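Local coordinates for disulfide isomerase DsbG N-terminal domain-containing protein (Helicobacter pylori, PDB 3TDG) that probably acts as a thiol-disulfide oxidoreductase of the DsbG type, reducing or rearranging disulfide bonds through a thioredoxin-fold domain, at residues 135-140 / 180-185; 161-166 / 222-227; 193-198 / 231-236; 198-203 / 215-220. All coordinates share one frame; numbering follows the deposited sequence.

Following the chain, strand 137-139 meets the end of strand 177-182 in interaction 1, which closes the first loop, around strand 150-155 and the helix that starts at the CxxC pattern. Interaction 2 opens inside that loop, at helix 160-167, and ends beyond helix 211-222, so interactions 1 and 2 cross. Interaction 3 runs from helix 188-206 to the start of helix 235-249 and crosses interaction 2 in turn. Interaction 4, the short hairpin of helices 188-206 and 211-222, falls within the spans of both 2 and 3 and shares Gln-198 with 3. Together they tie these helices to the thioredoxin-fold sheet: Ile-137 packs on Met-201 and Leu-218, and Tyr-222 on Met-180.

Interaction 1 of 4, residues 135-140 / 180-185; sequences YAIELP and MVVVGW. With FMT (formic acid), chain C.
Ile-137 and Met-180 form an antiparallel hydrogen-bonded pair, with Ile-137 N to Met-180 O at 2.9 Å and nearly straight (176°), and Met-180 N to Ile-137 O at 3.0 Å. The pair joins the outermost strand 137-139 to strand 177-182 in the mixed sheet of the thioredoxin fold. Ile-137 and Met-180 put their side chains on one face of the sheet, where helix 211-222 packs on both and helix 188-206 on Ile-137. Ile-137 CD1 meets Val-182 CG2 at 4.0 Å, the two side chains crossing obliquely. Ala-136 CB meets Val-181 CG2, and CG1 of the same valine approaches the Tyr-135 ring at CE2, the two side chains crossing at about a right angle. The tyrosine has CG anti to the backbone N (chi1 -166°), and its ring has Val-182 O at the edge, near its plane. Helix 235-249 packs on this ring through Val-241 and Thr-244. Beside the pair a water bridges the two segments, donating to Tyr-135 O and Met-180 O and accepting from Val-182 N; Met-180 O thus takes two bonds. Glu-138 N, on the edge strand 137-139, donates to a formic acid, probably from the crystallisation liquor, which Lys-214 and Arg-205 also hold. The buried Tyr-135 hydroxyl donates to Val-182 O at 2.7 Å, 21° out of the carbonyl plane.

Interaction 2 of 4, residues 161-166 / 222-227; sequences HCQKEL and YSTQYD
Leu-166 and Tyr-222 meet obliquely: CD2 of the leucine lies 3.6 Å from Tyr-222 CG and as close to its CB, at the root of the ring. Two other side chains of helix 160-167 come to the edge of that ring, near its plane, Cys-162 through CB at 4.2 Å from Tyr-222 CE1 and Gln-163 through CG at 4.2 Å from CD1. The ring thus lies beside the helix, its far end reaching the sheet, where the hydroxyl is hydrogen-bonded to Ser-155. Cys-162 is the second cysteine of a CxxC pattern at a helix start, as in the thioredoxin fold, which probably marks the redox centre; the contact therefore joins the likely active-site helix to the end of helix 211-222. Gln-163 runs extended beyond CG (chi2 178°) to cross Thr-224 at about a right angle. Its NE2 donates to Thr-224 OG1 at 2.9 Å, fairly straight (163°) and with the oxygen in the amide plane, and makes a weak, bent bond to Tyr-222 O. Beyond this, a type I turn from Ser-223 to Tyr-226 redirects the chain, and Ser-223 OG accepts from Gln-225 N at 3.2 Å in an ST turn.

Interaction 3 of 4, residues 193-198 / 231-236; sequences KAALIQ and QKEPED
Leu-196 and Ala-195 make an apolar contact, without hydrogen bonds across it, between helix 188-206 and the loop leading into helix 235-249. It sits in the helical part between strands 177-182 and 259-262, probably the insert seen in thioredoxin folds of the DsbA/DsbG type. Leu-196 carries most of the contact. Its CG lies anti to the carbonyl carbon (chi1 -66°), and the two methyl groups beyond it divide the work. CD1 lies 3.9 Å from both CB and CG of Gln-231, while Leu-196 CD2 is 3.7 Å from Lys-232 O. The leucine crosses both Gln-231 and Pro-234 at about a right angle. Ala-195 contributes less, with CB 4.4 Å from Glu-233 CG and the backbone oxygen 4.3 Å from Pro-234 CG. The polar ends find partners elsewhere: Gln-231 NE2 is hydrogen-bonded to Asp-227 O, and Glu-233 OE1 is in a salt bridge with Arg-238. The backbone O of Gln-231 accepts from Lys-192 NZ. Gln-231 therefore touches the helix through CB and CG, and Glu-233 through CG. Pro-234 occupies the N-cap position of helix 235-249, so the end of this contact is also the beginning of that helix. The same proline packs on Glu-199, one turn further along helix 188-206 from Ala-195. Its ring carbon CD lies 4.1 Å from Leu-196 CD2.

Interaction 4 of 4, residues 198-203 / 215-220; sequences QEEMAK and ISILEK
The Glu-200 carboxylate, the flat group of this contact, is met from above its plane by Lys-220: NZ lies 2.7 Å from OE1, 41° out of the carboxylate plane, in a hydrogen-bonded salt bridge. The two side chains cross at about a right angle. OE2 is much farther from the ammonium, at 3.8 Å from NZ, so a single oxygen makes the close bond. The lysine chain is bent at chi3 (82°), which sets CE, 3.5 Å from Glu-200 OE1. Beside the charged pair the contact is apolar. Glu-200 CG packs tightly on Ile-217, 3.4 Å from CG2 and 3.6 Å from both CG1 and CD1, the side chains crossing obliquely. Met-201 slides past Ile-217 in the opposite direction, and its CE methyl rests 3.7 Å from Ile-217 CG2 and 4.0 Å from Leu-218 CG. Ile-217 is therefore touched by two successive residues of the facing helix. These residues lie on helices 188-206 and 211-222, an antiparallel helical hairpin in what is probably the insert of the thioredoxin-fold domain; the axes of the short segments run at 160° and come within 10.5 Å. On the sheet side, Met-201 and Leu-218 both touch Ile-137 of strand 137-139, which places the apolar part of the hairpin against the mixed sheet. The chemistry is graded: apolar carbons of Met-201, Ile-217 and Leu-218 meet on the buried side, while the ion pair spans the two helices at the more exposed side, where solvent would probably weaken its charge attraction.

Interaction 1 of 4, residues 135-140 / 180-185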
# COMPACT_ATOMS: atom_id res chain seq x y z
N TYR A 135 -16.39 3.81 -28.72
CA TYR A 135 -15.34 4.82 -28.69
C TYR A 135 -14.18 4.50 -29.66
O TYR A 135 -13.77 5.36 -30.47
CB TYR A 135 -14.84 5.06 -27.26
CG TYR A 135 -14.01 6.31 -27.13
CD1 TYR A 135 -14.60 7.52 -26.73
CD2 TYR A 135 -12.65 6.31 -27.44
CE1 TYR A 135 -13.88 8.67 -26.63
CE2 TYR A 135 -11.90 7.48 -27.35
CZ TYR A 135 -12.52 8.65 -26.94
OH TYR A 135 -11.80 9.81 -26.81
N ALA A 136 -13.67 3.26 -29.61
CA ALA A 136 -12.55 2.86 -30.46
C ALA A 136 -13.00 2.79 -31.89
O ALA A 136 -14.15 2.44 -32.15
CB ALA A 136 -11.97 1.49 -30.04
N ILE A 137 -12.09 3.12 -32.81
CA ILE A 137 -12.35 3.01 -34.23
C ILE A 137 -11.70 1.73 -34.69
O ILE A 137 -10.46 1.66 -34.81
CB ILE A 137 -11.75 4.18 -35.03
CG1 ILE A 137 -12.31 5.50 -34.53
CG2 ILE A 137 -11.97 3.98 -36.54
CD1 ILE A 137 -11.38 6.66 -34.74
N GLU A 138 -12.52 0.73 -34.96
CA GLU A 138 -12.01 -0.57 -35.36
C GLU A 138 -11.93 -0.69 -36.88
O GLU A 138 -12.93 -0.57 -37.58
CB GLU A 138 -12.86 -1.70 -34.75
CG GLU A 138 -12.28 -3.08 -35.03
CD GLU A 138 -12.99 -4.21 -34.28
OE1 GLU A 138 -13.05 -4.19 -33.03
OE2 GLU A 138 -13.45 -5.14 -34.96
N LEU A 139 -10.72 -0.91 -37.39
CA LEU A 139 -10.48 -1.09 -38.81
C LEU A 139 -9.99 -2.51 -39.09
O LEU A 139 -8.87 -2.85 -38.72
CB LEU A 139 -9.49 -0.04 -39.33
CG LEU A 139 -9.81 1.40 -38.91
CD1 LEU A 139 -8.56 2.27 -38.96
CD2 LEU A 139 -10.95 1.99 -39.75
N PRO A 140 -10.83 -3.35 -39.73
CA PRO A 140 -10.44 -4.74 -40.01
C PRO A 140 -9.25 -4.83 -40.97
O PRO A 140 -9.16 -4.02 -41.89
CB PRO A 140 -11.71 -5.35 -40.65
CG PRO A 140 -12.50 -4.18 -41.15
CD PRO A 140 -12.21 -3.06 -40.18
N MET A 180 -8.10 1.89 -33.04
CA MET A 180 -7.51 3.18 -32.74
C MET A 180 -8.36 3.94 -31.68
O MET A 180 -9.55 4.18 -31.88
CB MET A 180 -7.38 3.99 -34.02
CG MET A 180 -6.47 5.19 -33.88
SD MET A 180 -5.86 5.68 -35.48
CE MET A 180 -5.34 7.36 -35.11
N VAL A 181 -7.72 4.30 -30.57
CA VAL A 181 -8.37 5.00 -29.48
C VAL A 181 -7.85 6.44 -29.48
O VAL A 181 -6.70 6.68 -29.08
CB VAL A 181 -8.07 4.31 -28.13
CG1 VAL A 181 -8.71 5.06 -26.96
CG2 VAL A 181 -8.55 2.84 -28.16
N VAL A 182 -8.67 7.37 -29.97
CA VAL A 182 -8.25 8.76 -30.17
C VAL A 182 -8.59 9.58 -28.93
O VAL A 182 -9.76 9.80 -28.61
CB VAL A 182 -8.85 9.38 -31.47
CG1 VAL A 182 -8.30 10.81 -31.72
CG2 VAL A 182 -8.53 8.52 -32.65
N VAL A 183 -7.56 9.99 -28.20
CA VAL A 183 -7.73 10.62 -26.90
C VAL A 183 -7.55 12.14 -26.97
O VAL A 183 -6.93 12.66 -27.91
CB VAL A 183 -6.77 10.03 -25.86
CG1 VAL A 183 -7.09 8.54 -25.60
CG2 VAL A 183 -5.29 10.21 -26.32
N GLY A 184 -8.07 12.82 -25.95
CA GLY A 184 -7.88 14.26 -25.79
C GLY A 184 -6.87 14.52 -24.69
O GLY A 184 -7.20 15.14 -23.70
N TRP A 185 -5.63 14.04 -24.88
CA TRP A 185 -4.64 13.92 -23.79
C TRP A 185 -3.71 15.13 -23.64
O TRP A 185 -3.36 15.53 -22.52
CB TRP A 185 -3.88 12.60 -24.00
CG TRP A 185 -2.52 12.31 -23.28
CD1 TRP A 185 -1.32 12.00 -23.89
CD2 TRP A 185 -2.27 12.20 -21.87
NE1 TRP A 185 -0.34 11.74 -22.95
CE2 TRP A 185 -0.89 11.86 -21.71
CE3 TRP A 185 -3.05 12.38 -20.73
CZ2 TRP A 185 -0.31 11.69 -20.45
CZ3 TRP A 185 -2.47 12.22 -19.49
CH2 TRP A 185 -1.11 11.88 -19.36
C FMT C . -15.38 1.47 -36.66
O1 FMT C . -16.33 2.02 -37.23
O2 FMT C . -15.13 1.57 -35.45
O HOH W 1 -11.10 6.47 -30.94

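Interaction 2 of 4, residues 161-166 / 222-227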
# COMPACT_ATOMS: atom_id res chain seq x y z
N HIS A 161 4.20 12.78 -33.19
CA HIS A 161 4.54 11.34 -33.22
C HIS A 161 3.34 10.44 -33.55
O HIS A 161 3.48 9.41 -34.22
CB HIS A 161 5.24 10.94 -31.92
CG HIS A 161 6.70 11.26 -31.91
ND1 HIS A 161 7.68 10.29 -31.90
CD2 HIS A 161 7.35 12.45 -31.97
CE1 HIS A 161 8.87 10.87 -31.92
NE2 HIS A 161 8.69 12.18 -31.96
N CYS A 162 2.16 10.85 -33.11
CA CYS A 162 0.92 10.14 -33.48
C CYS A 162 0.56 10.37 -34.95
O CYS A 162 0.05 9.47 -35.60
CB CYS A 162 -0.23 10.52 -32.54
SG CYS A 162 0.07 10.01 -30.83
N GLN A 163 0.85 11.56 -35.46
CA GLN A 163 0.69 11.84 -36.89
C GLN A 163 1.57 10.94 -37.74
O GLN A 163 1.13 10.42 -38.76
CB GLN A 163 1.00 13.30 -37.20
CG GLN A 163 -0.08 14.29 -36.84
CD GLN A 163 0.37 15.70 -37.15
OE1 GLN A 163 1.34 16.18 -36.57
NE2 GLN A 163 -0.31 16.35 -38.09
N LYS A 164 2.82 10.75 -37.30
CA LYS A 164 3.75 9.82 -37.95
C LYS A 164 3.24 8.39 -37.86
O LYS A 164 3.22 7.66 -38.86
CB LYS A 164 5.16 9.95 -37.35
CG LYS A 164 6.05 8.70 -37.51
CD LYS A 164 7.46 8.99 -37.01
CE LYS A 164 7.98 7.90 -36.09
NZ LYS A 164 8.58 8.54 -34.89
N GLU A 165 2.85 7.98 -36.66
CA GLU A 165 2.23 6.67 -36.47
C GLU A 165 1.00 6.49 -37.40
O GLU A 165 0.82 5.43 -37.99
CB GLU A 165 1.86 6.45 -35.00
CG GLU A 165 1.13 5.13 -34.72
CD GLU A 165 1.94 3.88 -35.09
OE1 GLU A 165 3.16 3.84 -34.85
OE2 GLU A 165 1.35 2.90 -35.61
N LEU A 166 0.19 7.53 -37.54
CA LEU A 166 -0.97 7.46 -38.44
C LEU A 166 -0.61 7.09 -39.90
O LEU A 166 -1.38 6.39 -40.56
CB LEU A 166 -1.80 8.73 -38.37
CG LEU A 166 -3.09 8.79 -39.21
CD1 LEU A 166 -4.05 7.65 -38.82
CD2 LEU A 166 -3.75 10.13 -39.11
N TYR A 222 -6.42 14.91 -38.31
CA TYR A 222 -5.07 14.87 -37.75
C TYR A 222 -4.14 15.92 -38.41
O TYR A 222 -3.18 16.39 -37.79
CB TYR A 222 -4.46 13.47 -37.88
CG TYR A 222 -4.66 12.58 -36.66
CD1 TYR A 222 -3.57 12.10 -35.94
CD2 TYR A 222 -5.95 12.20 -36.24
CE1 TYR A 222 -3.73 11.27 -34.83
CE2 TYR A 222 -6.13 11.36 -35.11
CZ TYR A 222 -5.00 10.91 -34.43
OH TYR A 222 -5.13 10.12 -33.32
N SER A 223 -4.45 16.28 -39.66
CA SER A 223 -3.66 17.27 -40.39
C SER A 223 -3.43 18.50 -39.53
O SER A 223 -4.36 19.06 -38.96
CB SER A 223 -4.35 17.66 -41.70
OG SER A 223 -3.67 18.73 -42.31
N THR A 224 -2.18 18.92 -39.46
CA THR A 224 -1.79 20.15 -38.79
C THR A 224 -2.50 21.40 -39.34
O THR A 224 -2.71 22.37 -38.61
CB THR A 224 -0.26 20.34 -38.87
OG1 THR A 224 0.39 19.18 -38.32
CG2 THR A 224 0.19 21.55 -38.09
N GLN A 225 -2.90 21.36 -40.61
CA GLN A 225 -3.58 22.51 -41.23
C GLN A 225 -5.09 22.51 -41.00
O GLN A 225 -5.77 23.49 -41.34
CB GLN A 225 -3.26 22.58 -42.73
CG GLN A 225 -1.80 22.91 -43.03
CD GLN A 225 -0.85 21.75 -42.72
OE1 GLN A 225 -1.15 20.60 -43.04
NE2 GLN A 225 0.28 22.05 -42.10
N TYR A 226 -5.62 21.42 -40.43
CA TYR A 226 -7.05 21.34 -40.12
C TYR A 226 -7.45 22.44 -39.13
O TYR A 226 -7.04 22.44 -37.96
CB TYR A 226 -7.45 19.96 -39.58
CG TYR A 226 -8.94 19.79 -39.42
CD1 TYR A 226 -9.74 19.43 -40.50
CD2 TYR A 226 -9.56 20.01 -38.18
CE1 TYR A 226 -11.12 19.28 -40.37
CE2 TYR A 226 -10.94 19.87 -38.04
CZ TYR A 226 -11.71 19.50 -39.13
OH TYR A 226 -13.07 19.36 -38.99
N ASP A 227 -8.27 23.36 -39.62
CA ASP A 227 -8.70 24.52 -38.85
C ASP A 227 -9.69 24.11 -37.77
O ASP A 227 -10.91 24.08 -37.97
CB ASP A 227 -9.32 25.57 -39.78
CG ASP A 227 -9.33 26.96 -39.14
OD1 ASP A 227 -9.17 27.06 -37.90
OD2 ASP A 227 -9.50 27.95 -39.90

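Interaction 3 of 4, residues 193-198 / 231-236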
# COMPACT_ATOMS: atom_id res chain seq x y z
N LYS A 193 -10.48 17.92 -31.16
CA LYS A 193 -10.32 17.05 -32.32
C LYS A 193 -10.82 15.63 -32.04
O LYS A 193 -11.49 15.04 -32.87
CB LYS A 193 -8.86 17.05 -32.78
CG LYS A 193 -8.48 18.31 -33.58
CD LYS A 193 -7.23 18.09 -34.42
CE LYS A 193 -6.86 19.37 -35.25
NZ LYS A 193 -5.70 19.10 -36.14
N ALA A 194 -10.50 15.08 -30.88
CA ALA A 194 -11.03 13.75 -30.50
C ALA A 194 -12.56 13.73 -30.55
O ALA A 194 -13.15 12.79 -31.07
CB ALA A 194 -10.51 13.34 -29.10
N ALA A 195 -13.20 14.79 -30.03
CA ALA A 195 -14.67 14.94 -30.08
C ALA A 195 -15.24 14.93 -31.49
O ALA A 195 -16.22 14.25 -31.77
CB ALA A 195 -15.12 16.22 -29.31
N LEU A 196 -14.61 15.69 -32.38
CA LEU A 196 -15.02 15.77 -33.78
C LEU A 196 -14.85 14.43 -34.46
O LEU A 196 -15.67 14.02 -35.29
CB LEU A 196 -14.17 16.84 -34.52
CG LEU A 196 -14.33 18.32 -34.09
CD1 LEU A 196 -13.24 19.25 -34.71
CD2 LEU A 196 -15.72 18.86 -34.43
N ILE A 197 -13.76 13.74 -34.12
CA ILE A 197 -13.55 12.40 -34.63
C ILE A 197 -14.68 11.45 -34.18
O ILE A 197 -15.18 10.66 -34.99
CB ILE A 197 -12.10 11.85 -34.33
CG1 ILE A 197 -11.09 12.44 -35.32
CG2 ILE A 197 -12.05 10.31 -34.47
CD1 ILE A 197 -9.64 12.51 -34.82
N GLN A 198 -15.08 11.52 -32.91
CA GLN A 198 -16.17 10.68 -32.39
C GLN A 198 -17.46 11.00 -33.18
O GLN A 198 -18.18 10.09 -33.60
CB GLN A 198 -16.41 10.94 -30.89
CG GLN A 198 -15.40 10.29 -29.94
CD GLN A 198 -15.34 8.79 -30.13
OE1 GLN A 198 -16.36 8.12 -30.08
NE2 GLN A 198 -14.16 8.27 -30.40
N GLN A 231 -14.53 24.86 -36.55
CA GLN A 231 -15.53 23.81 -36.37
C GLN A 231 -16.31 24.04 -35.08
O GLN A 231 -15.74 24.49 -34.08
CB GLN A 231 -14.87 22.42 -36.32
CG GLN A 231 -13.66 22.24 -37.24
CD GLN A 231 -14.03 22.35 -38.71
OE1 GLN A 231 -15.12 21.95 -39.13
NE2 GLN A 231 -13.11 22.89 -39.51
N LYS A 232 -17.60 23.75 -35.12
CA LYS A 232 -18.39 23.75 -33.89
C LYS A 232 -18.20 22.42 -33.18
O LYS A 232 -18.31 21.36 -33.80
CB LYS A 232 -19.87 24.04 -34.16
CG LYS A 232 -20.18 25.54 -34.16
CD LYS A 232 -21.50 25.85 -34.83
CE LYS A 232 -21.58 27.33 -35.15
NZ LYS A 232 -22.91 27.66 -35.73
N GLU A 233 -17.90 22.49 -31.89
CA GLU A 233 -17.53 21.33 -31.09
C GLU A 233 -18.74 20.80 -30.33
O GLU A 233 -19.30 21.53 -29.51
CB GLU A 233 -16.43 21.71 -30.11
CG GLU A 233 -15.96 20.56 -29.22
CD GLU A 233 -15.31 21.05 -27.95
OE1 GLU A 233 -16.00 21.68 -27.11
OE2 GLU A 233 -14.10 20.78 -27.77
N PRO A 234 -19.15 19.54 -30.59
CA PRO A 234 -20.25 18.94 -29.82
C PRO A 234 -19.88 18.74 -28.34
O PRO A 234 -18.87 18.09 -28.01
CB PRO A 234 -20.50 17.60 -30.54
CG PRO A 234 -19.23 17.32 -31.27
CD PRO A 234 -18.68 18.66 -31.67
N GLU A 235 -20.71 19.32 -27.46
CA GLU A 235 -20.44 19.41 -26.02
C GLU A 235 -20.44 18.07 -25.32
O GLU A 235 -19.55 17.77 -24.52
CB GLU A 235 -21.48 20.30 -25.35
CG GLU A 235 -20.92 21.15 -24.22
CD GLU A 235 -20.37 22.48 -24.72
OE1 GLU A 235 -19.48 23.05 -24.06
OE2 GLU A 235 -20.85 22.96 -25.78
N ASP A 236 -21.49 17.30 -25.60
CA ASP A 236 -21.68 15.94 -25.09
C ASP A 236 -20.46 15.07 -25.37
O ASP A 236 -19.94 14.40 -24.46
CB ASP A 236 -22.93 15.31 -25.74
CG ASP A 236 -22.97 15.51 -27.27
OD1 ASP A 236 -22.49 16.56 -27.79
OD2 ASP A 236 -23.50 14.62 -27.98

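Interaction 4 of 4, residues 198-203 / 215-220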
# COMPACT_ATOMS: atom_id res chain seq x y z
N GLN A 198 -15.08 11.52 -32.91
CA GLN A 198 -16.17 10.68 -32.39
C GLN A 198 -17.46 11.00 -33.18
O GLN A 198 -18.18 10.09 -33.60
CB GLN A 198 -16.41 10.94 -30.89
CG GLN A 198 -15.40 10.29 -29.94
CD GLN A 198 -15.34 8.79 -30.13
OE1 GLN A 198 -16.36 8.12 -30.08
NE2 GLN A 198 -14.16 8.27 -30.40
N GLU A 199 -17.74 12.29 -33.35
CA GLU A 199 -18.96 12.72 -34.07
C GLU A 199 -18.93 12.24 -35.50
O GLU A 199 -19.89 11.68 -36.00
CB GLU A 199 -19.11 14.23 -33.99
CG GLU A 199 -20.31 14.81 -34.76
CD GLU A 199 -20.45 16.31 -34.50
OE1 GLU A 199 -19.57 17.08 -34.93
OE2 GLU A 199 -21.42 16.72 -33.82
N GLU A 200 -17.79 12.43 -36.16
CA GLU A 200 -17.67 12.08 -37.56
C GLU A 200 -17.70 10.56 -37.78
O GLU A 200 -18.25 10.09 -38.78
CB GLU A 200 -16.41 12.75 -38.14
CG GLU A 200 -16.16 12.48 -39.60
CD GLU A 200 -16.34 13.71 -40.49
OE1 GLU A 200 -15.51 14.65 -40.40
OE2 GLU A 200 -17.31 13.72 -41.29
N MET A 201 -17.12 9.78 -36.85
CA MET A 201 -17.18 8.31 -36.93
C MET A 201 -18.61 7.75 -36.76
O MET A 201 -18.97 6.81 -37.43
CB MET A 201 -16.24 7.63 -35.92
CG MET A 201 -14.76 7.65 -36.33
SD MET A 201 -14.44 6.95 -37.99
CE MET A 201 -12.90 7.79 -38.35
N ALA A 202 -19.37 8.33 -35.83
CA ALA A 202 -20.80 8.00 -35.67
C ALA A 202 -21.58 8.16 -36.99
O ALA A 202 -22.27 7.23 -37.41
CB ALA A 202 -21.44 8.84 -34.54
N LYS A 203 -21.41 9.31 -37.65
CA LYS A 203 -22.04 9.56 -38.98
C LYS A 203 -21.55 8.58 -40.02
O LYS A 203 -22.34 8.02 -40.77
CB LYS A 203 -21.82 11.01 -39.44
CG LYS A 203 -22.49 12.03 -38.53
CD LYS A 203 -22.21 13.47 -38.96
CE LYS A 203 -22.89 14.43 -37.99
NZ LYS A 203 -22.30 15.80 -38.03
N ILE A 215 -10.28 6.17 -42.51
CA ILE A 215 -8.88 6.64 -42.51
C ILE A 215 -8.79 8.07 -43.03
O ILE A 215 -8.11 8.89 -42.42
CB ILE A 215 -7.94 5.69 -43.27
CG1 ILE A 215 -7.98 4.31 -42.61
CG2 ILE A 215 -6.50 6.22 -43.30
CD1 ILE A 215 -7.24 3.26 -43.37
N SER A 216 -9.50 8.38 -44.11
CA SER A 216 -9.53 9.75 -44.63
C SER A 216 -10.06 10.75 -43.62
O SER A 216 -9.55 11.86 -43.54
CB SER A 216 -10.35 9.86 -45.93
OG SER A 216 -9.72 9.13 -46.95
N ILE A 217 -11.08 10.36 -42.86
CA ILE A 217 -11.57 11.21 -41.78
C ILE A 217 -10.44 11.48 -40.79
O ILE A 217 -10.23 12.62 -40.40
CB ILE A 217 -12.81 10.58 -41.07
CG1 ILE A 217 -14.04 10.71 -41.97
CG2 ILE A 217 -13.05 11.22 -39.70
CD1 ILE A 217 -15.15 9.70 -41.65
N LEU A 218 -9.71 10.44 -40.41
CA LEU A 218 -8.61 10.59 -39.44
C LEU A 218 -7.51 11.52 -39.98
O LEU A 218 -7.09 12.46 -39.31
CB LEU A 218 -8.06 9.21 -39.05
CG LEU A 218 -8.97 8.33 -38.16
CD1 LEU A 218 -8.46 6.90 -38.11
CD2 LEU A 218 -9.11 8.91 -36.74
N GLU A 219 -7.06 11.26 -41.21
CA GLU A 219 -6.05 12.09 -41.88
C GLU A 219 -6.51 13.52 -42.01
O GLU A 219 -5.77 14.46 -41.69
CB GLU A 219 -5.68 11.48 -43.24
CG GLU A 219 -5.06 10.10 -43.09
CD GLU A 219 -4.76 9.42 -44.42
OE1 GLU A 219 -5.38 9.78 -45.45
OE2 GLU A 219 -3.91 8.50 -44.44
N LYS A 220 -7.76 13.71 -42.44
CA LYS A 220 -8.33 15.06 -42.55
C LYS A 220 -8.16 15.80 -41.21
O LYS A 220 -7.62 16.91 -41.17
CB LYS A 220 -9.80 15.00 -43.00
CG LYS A 220 -10.51 16.38 -43.09
CD LYS A 220 -12.00 16.27 -43.48
CE LYS A 220 -12.89 15.93 -42.27
NZ LYS A 220 -14.32 15.66 -42.65